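Local coordinates for hypothetical Thioesterase Protein SP_1851 (Streptococcus pneumoniae serotype 4, PDB 4XY5) that is a hypothetical thioesterase of the PaaI type that probably hydrolyses acyl thioesters, at residues G48-L53 and R114-A119; A55-L60 and M104-T109. The protein carries 1 engineered substitution. All coordinates share one frame; numbering follows the deposited sequence.

Contact 1. Residues G48-L53 and R114-A119; sequences GYLFTL and RNVCKA
V116 meets L50 of the helix through single methyl groups: its CG1 stops 4.1 Å from L50 CD1, the leucine's branch being set nearly perpendicular to the valine's. With chi1 at 178°, trans to the valine's own backbone N, CG1 is carried out to the leucine. A forked leucine suits this place because it can touch V116 with one methyl and the neighbouring cysteine with its stem.

That neighbour, C117, points to the same side as V116, although successive residues of a regular strand face opposite ways. The cause is a classic beta bulge, in which both residues face I108 of the next strand and V116 takes a nearly helical psi of -51°. The sulfur, which a chi1 of 65° tucks in between the two backbone branches of its own residue, lies 4.1 Å from L50 CB. A small, weakly polar thiol fits close to the helix surface.

K118, on the other side of the strand, turns back along it: NZ bonds to I108 O and, weakly at 3.0 Å, to N115 OD1. A119 faces the helix again, but its short CB stays beyond contact distance of F51. That ring meets F121 of its own chain and stacks on F51 of the second subunit, so this turn of the helix also serves the subunit interface.

A long helix packed by apolar residues on the concave side of an antiparallel sheet is the signature of the HotDog fold, seen here at the start of helix 47-64.

Contact 2. Residues A55-L60 and M104-T109; sequences AQISGL and MDVDIT. Engineered in segment 55-60: A55 (natural residue Asp).
S58 overlaps the stem of M104: its OG lies 3.1 Å from M104 CG and 3.5 Å from M104 CB. A chi1 of -180°, which puts the hydroxyl trans to the backbone N, carries OG toward the strand and against M104 CG; the fit is tight, with carbon rather than a polar group facing the oxygen. No atom of the model satisfies this buried OG. Serine's small size is consistent with so close an approach, the CA atoms of S58 and M104 being 6.1 Å apart.

M104 bends at its second torsion (chi2 -56°), and the flexible thioether chain goes on to V61 and V62 further along the helix.

Helix 55-60 makes an angle of 135° with strand 104-109 between their N-to-C directions, so it lies oblique and partly antiparallel, the axes 8.7 Å apart at closest approach, as where the central helix of a HotDog fold, the sausage, is wrapped by its curved antiparallel sheet, the bun.

Two residues further along the strand, V106 also faces the helix and divides its methyls between two residues. CG1 approaches I57 CG2 to 4.0 Å, and CG2 lies 4.2 Å from S58 CB; a beta-branched residue both favours the extended backbone and offers two such contacts. I57 touches V106 with its branch methyl, and the side chain also packs on V28 and V30 of strand 27-33.

The far side of the helix belongs to the assembly. Q56 OE1 accepts a hydrogen bond from H46 NE2 of the second subunit, and the same histidine packs on A55, an engineered alanine that replaces the natural aspartate and points away from the strand.

How the contacts relate
Both contacts are buried and lie on helix 47-64, contact 1 on its early turns and contact 2 further on, their centres about 9 Å apart. The strands they use follow each other in the chain and pair in one sheet, with probable hydrogen bonds from V116 N to I108 O and from A119 N to V106 O, both 2.8 Å. Along the sequence, contact 2 falls between the two segments of contact 1. Their chemistry differs: in 48-53/114-119 one leucine meets a bulged valine-cysteine pair, whereas 55-60/104-109 presents alternate residues of a regular strand to the helix and buries a hydroxyl. Each also reaches the second subunit.

Contact 1. Residues G48-L53 and R114-A119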
loop_
_atom_site.group_PDB
_atom_site.type_symbol
_atom_site.label_atom_id
_atom_site.label_comp_id
_atom_site.label_asym_id
_atom_site.label_seq_id
_atom_site.Cartn_x
_atom_site.Cartn_y
_atom_site.Cartn_z
ATOM N N GLY A 48 -11.580 8.953 -4.290
ATOM C CA GLY A 48 -12.391 8.229 -3.325
ATOM C C GLY A 48 -13.536 7.478 -3.984
ATOM O O GLY A 48 -13.893 6.373 -3.581
ATOM N N TYR A 49 -14.133 8.097 -4.993
ATOM C CA TYR A 49 -15.149 7.432 -5.802
ATOM C C TYR A 49 -14.582 6.183 -6.454
ATOM O O TYR A 49 -15.163 5.097 -6.348
ATOM C CB TYR A 49 -15.694 8.403 -6.864
ATOM C CG TYR A 49 -16.386 7.771 -8.059
ATOM C CD1 TYR A 49 -17.728 7.417 -8.012
ATOM C CD2 TYR A 49 -15.697 7.580 -9.258
ATOM C CE1 TYR A 49 -18.359 6.850 -9.124
ATOM C CE2 TYR A 49 -16.315 7.024 -10.363
ATOM C CZ TYR A 49 -17.641 6.665 -10.293
ATOM O OH TYR A 49 -18.254 6.108 -11.395
ATOM N N LEU A 50 -13.431 6.321 -7.105
ATOM C CA LEU A 50 -12.807 5.179 -7.771
ATOM C C LEU A 50 -12.467 4.086 -6.761
ATOM O O LEU A 50 -12.694 2.920 -7.018
ATOM C CB LEU A 50 -11.534 5.606 -8.519
ATOM C CG LEU A 50 -11.748 6.570 -9.693
ATOM C CD1 LEU A 50 -10.386 7.018 -10.229
ATOM C CD2 LEU A 50 -12.540 5.860 -10.758
ATOM N N PHE A 51 -11.928 4.473 -5.610
ATOM C CA PHE A 51 -11.625 3.481 -4.578
ATOM C C PHE A 51 -12.889 2.772 -4.124
ATOM O O PHE A 51 -12.902 1.552 -3.916
ATOM C CB PHE A 51 -10.945 4.131 -3.376
ATOM C CG PHE A 51 -10.606 3.159 -2.271
ATOM C CD1 PHE A 51 -9.357 2.569 -2.207
ATOM C CD2 PHE A 51 -11.549 2.843 -1.292
ATOM C CE1 PHE A 51 -9.042 1.685 -1.181
ATOM C CE2 PHE A 51 -11.256 1.966 -0.279
ATOM C CZ PHE A 51 -9.991 1.375 -0.214
ATOM N N THR A 52 -13.961 3.536 -3.936
ATOM C CA THR A 52 -15.173 2.936 -3.423
ATOM C C THR A 52 -15.746 1.927 -4.432
ATOM O O THR A 52 -16.243 0.872 -4.039
ATOM C CB THR A 52 -16.221 4.024 -3.062
ATOM O OG1 THR A 52 -15.703 4.828 -1.983
ATOM C CG2 THR A 52 -17.554 3.393 -2.624
ATOM N N LEU A 53 -15.664 2.242 -5.719
ATOM C CA LEU A 53 -16.043 1.259 -6.740
ATOM C C LEU A 53 -15.259 -0.039 -6.518
ATOM O O LEU A 53 -15.839 -1.125 -6.500
ATOM C CB LEU A 53 -15.792 1.795 -8.150
ATOM C CG LEU A 53 -16.551 3.043 -8.612
ATOM C CD1 LEU A 53 -16.198 3.380 -10.055
ATOM C CD2 LEU A 53 -18.074 2.868 -8.479
ATOM N N ARG A 114 -9.066 1.567 -21.788
ATOM C CA ARG A 114 -7.911 2.169 -21.137
ATOM C C ARG A 114 -7.932 1.902 -19.632
ATOM O O ARG A 114 -8.984 1.965 -19.008
ATOM C CB ARG A 114 -7.863 3.677 -21.392
ATOM C CG ARG A 114 -7.872 4.080 -22.860
ATOM C CD ARG A 114 -6.840 3.302 -23.656
ATOM N NE ARG A 114 -5.486 3.459 -23.131
ATOM C CZ ARG A 114 -4.716 4.525 -23.333
ATOM N NH1 ARG A 114 -5.165 5.548 -24.048
ATOM N NH2 ARG A 114 -3.494 4.567 -22.818
ATOM N N ASN A 115 -6.769 1.617 -19.054
ATOM C CA ASN A 115 -6.661 1.385 -17.611
ATOM C C ASN A 115 -6.836 2.658 -16.789
ATOM O O ASN A 115 -6.085 3.611 -16.962
ATOM C CB ASN A 115 -5.305 0.751 -17.277
ATOM C CG ASN A 115 -5.187 -0.668 -17.781
ATOM O OD1 ASN A 115 -6.179 -1.381 -17.910
ATOM N ND2 ASN A 115 -3.963 -1.085 -18.072
ATOM N N VAL A 116 -7.808 2.668 -15.876
ATOM C CA VAL A 116 -8.044 3.838 -15.028
ATOM C C VAL A 116 -7.356 3.725 -13.653
ATOM O O VAL A 116 -6.641 4.646 -13.223
ATOM C CB VAL A 116 -9.557 4.066 -14.847
ATOM C CG1 VAL A 116 -9.827 5.244 -13.917
ATOM C CG2 VAL A 116 -10.192 4.319 -16.200
ATOM N N CYS A 117 -7.560 2.610 -12.960
ATOM C CA CYS A 117 -6.893 2.414 -11.670
ATOM C C CYS A 117 -6.858 0.923 -11.330
ATOM O O CYS A 117 -7.587 0.140 -11.928
ATOM C CB CYS A 117 -7.586 3.218 -10.563
ATOM S SG CYS A 117 -9.282 2.684 -10.200
ATOM N N LYS A 118 -5.978 0.543 -10.402
ATOM C CA LYS A 118 -5.795 -0.850 -9.993
ATOM C C LYS A 118 -5.652 -0.867 -8.484
ATOM O O LYS A 118 -4.958 -0.027 -7.926
ATOM C CB LYS A 118 -4.549 -1.479 -10.642
ATOM C CG LYS A 118 -4.369 -1.183 -12.119
ATOM C CD LYS A 118 -5.498 -1.761 -12.935
ATOM C CE LYS A 118 -5.565 -1.115 -14.304
ATOM N NZ LYS A 118 -6.873 -1.325 -14.951
ATOM N N ALA A 119 -6.305 -1.805 -7.804
ATOM C CA ALA A 119 -6.209 -1.828 -6.351
ATOM C C ALA A 119 -6.078 -3.249 -5.855
ATOM O O ALA A 119 -6.475 -4.177 -6.540
ATOM C CB ALA A 119 -7.427 -1.159 -5.720
#

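Contact 2. Residues A55-L60 and M104-T109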
loop_
_atom_site.group_PDB
_atom_site.type_symbol
_atom_site.label_atom_id
_atom_site.label_comp_id
_atom_site.label_asym_id
_atom_site.label_seq_id
_atom_site.Cartn_x
_atom_site.Cartn_y
_atom_site.Cartn_z
ATOM N N ALA A 55 -13.673 -1.146 -3.756
ATOM C CA ALA A 55 -13.933 -1.789 -2.466
ATOM C C ALA A 55 -15.252 -2.541 -2.459
ATOM O O ALA A 55 -15.360 -3.629 -1.883
ATOM C CB ALA A 55 -13.916 -0.763 -1.340
ATOM N N GLN A 56 -16.267 -1.950 -3.074
ATOM C CA GLN A 56 -17.549 -2.626 -3.182
ATOM C C GLN A 56 -17.407 -3.926 -3.988
ATOM O O GLN A 56 -17.893 -4.992 -3.581
ATOM C CB GLN A 56 -18.569 -1.695 -3.821
ATOM C CG GLN A 56 -19.972 -2.275 -3.924
ATOM C CD GLN A 56 -20.648 -2.444 -2.574
ATOM O OE1 GLN A 56 -20.088 -2.114 -1.525
ATOM N NE2 GLN A 56 -21.866 -2.971 -2.596
ATOM N N ILE A 57 -16.685 -3.856 -5.100
ATOM C CA ILE A 57 -16.503 -5.046 -5.930
ATOM C C ILE A 57 -15.652 -6.083 -5.185
ATOM O O ILE A 57 -15.897 -7.282 -5.289
ATOM C CB ILE A 57 -15.900 -4.685 -7.326
ATOM C CG1 ILE A 57 -17.029 -4.421 -8.332
ATOM C CG2 ILE A 57 -15.044 -5.826 -7.887
ATOM C CD1 ILE A 57 -18.050 -3.358 -7.893
ATOM N N SER A 58 -14.693 -5.635 -4.379
ATOM C CA SER A 58 -13.923 -6.577 -3.565
ATOM C C SER A 58 -14.835 -7.319 -2.589
ATOM O O SER A 58 -14.689 -8.527 -2.367
ATOM C CB SER A 58 -12.807 -5.859 -2.797
ATOM O OG SER A 58 -12.055 -6.785 -2.011
ATOM N N GLY A 59 -15.773 -6.591 -1.999
ATOM C CA GLY A 59 -16.725 -7.203 -1.085
ATOM C C GLY A 59 -17.601 -8.210 -1.813
ATOM O O GLY A 59 -17.865 -9.297 -1.297
ATOM N N LEU A 60 -18.037 -7.851 -3.016
ATOM C CA LEU A 60 -18.832 -8.765 -3.839
ATOM C C LEU A 60 -18.038 -10.024 -4.188
ATOM O O LEU A 60 -18.597 -11.120 -4.250
ATOM C CB LEU A 60 -19.321 -8.066 -5.110
ATOM C CG LEU A 60 -20.386 -6.965 -4.920
ATOM C CD1 LEU A 60 -20.597 -6.239 -6.220
ATOM C CD2 LEU A 60 -21.704 -7.536 -4.415
ATOM N N MET A 104 -7.743 -9.705 -2.862
ATOM C CA MET A 104 -8.503 -9.422 -4.082
ATOM C C MET A 104 -7.767 -8.407 -4.936
ATOM O O MET A 104 -7.325 -7.390 -4.411
ATOM C CB MET A 104 -9.898 -8.859 -3.765
ATOM C CG MET A 104 -10.592 -9.421 -2.531
ATOM S SD MET A 104 -10.707 -11.202 -2.633
ATOM C CE MET A 104 -11.911 -11.613 -1.405
ATOM N N ASP A 105 -7.652 -8.669 -6.232
ATOM C CA ASP A 105 -7.204 -7.645 -7.178
ATOM C C ASP A 105 -8.426 -7.046 -7.868
ATOM O O ASP A 105 -9.324 -7.778 -8.292
ATOM C CB ASP A 105 -6.253 -8.215 -8.231
ATOM C CG ASP A 105 -4.817 -8.344 -7.728
ATOM O OD1 ASP A 105 -4.490 -7.849 -6.621
ATOM O OD2 ASP A 105 -4.010 -8.935 -8.467
ATOM N N VAL A 106 -8.470 -5.724 -7.972
ATOM C CA VAL A 106 -9.590 -5.070 -8.660
ATOM C C VAL A 106 -9.040 -4.061 -9.645
ATOM O O VAL A 106 -8.191 -3.253 -9.286
ATOM C CB VAL A 106 -10.545 -4.376 -7.676
ATOM C CG1 VAL A 106 -11.725 -3.739 -8.434
ATOM C CG2 VAL A 106 -11.044 -5.377 -6.629
ATOM N N ASP A 107 -9.518 -4.118 -10.887
ATOM C CA ASP A 107 -8.976 -3.279 -11.959
ATOM C C ASP A 107 -10.120 -2.534 -12.605
ATOM O O ASP A 107 -11.156 -3.126 -12.845
ATOM C CB ASP A 107 -8.243 -4.130 -13.004
ATOM C CG ASP A 107 -7.111 -4.962 -12.399
ATOM O OD1 ASP A 107 -6.276 -4.407 -11.644
ATOM O OD2 ASP A 107 -7.068 -6.181 -12.661
ATOM N N ILE A 108 -9.945 -1.244 -12.873
ATOM C CA ILE A 108 -10.970 -0.494 -13.575
ATOM C C ILE A 108 -10.464 -0.020 -14.932
ATOM O O ILE A 108 -9.366 0.543 -15.037
ATOM C CB ILE A 108 -11.466 0.720 -12.757
ATOM C CG1 ILE A 108 -12.073 0.246 -11.429
ATOM C CG2 ILE A 108 -12.485 1.510 -13.578
ATOM C CD1 ILE A 108 -12.791 1.394 -10.617
ATOM N N THR A 109 -11.271 -0.276 -15.961
ATOM C CA THR A 109 -10.994 0.180 -17.322
ATOM C C THR A 109 -12.151 1.051 -17.814
ATOM O O THR A 109 -13.274 0.922 -17.328
ATOM C CB THR A 109 -10.800 -1.007 -18.289
ATOM O OG1 THR A 109 -11.944 -1.865 -18.220
ATOM C CG2 THR A 109 -9.563 -1.809 -17.898
#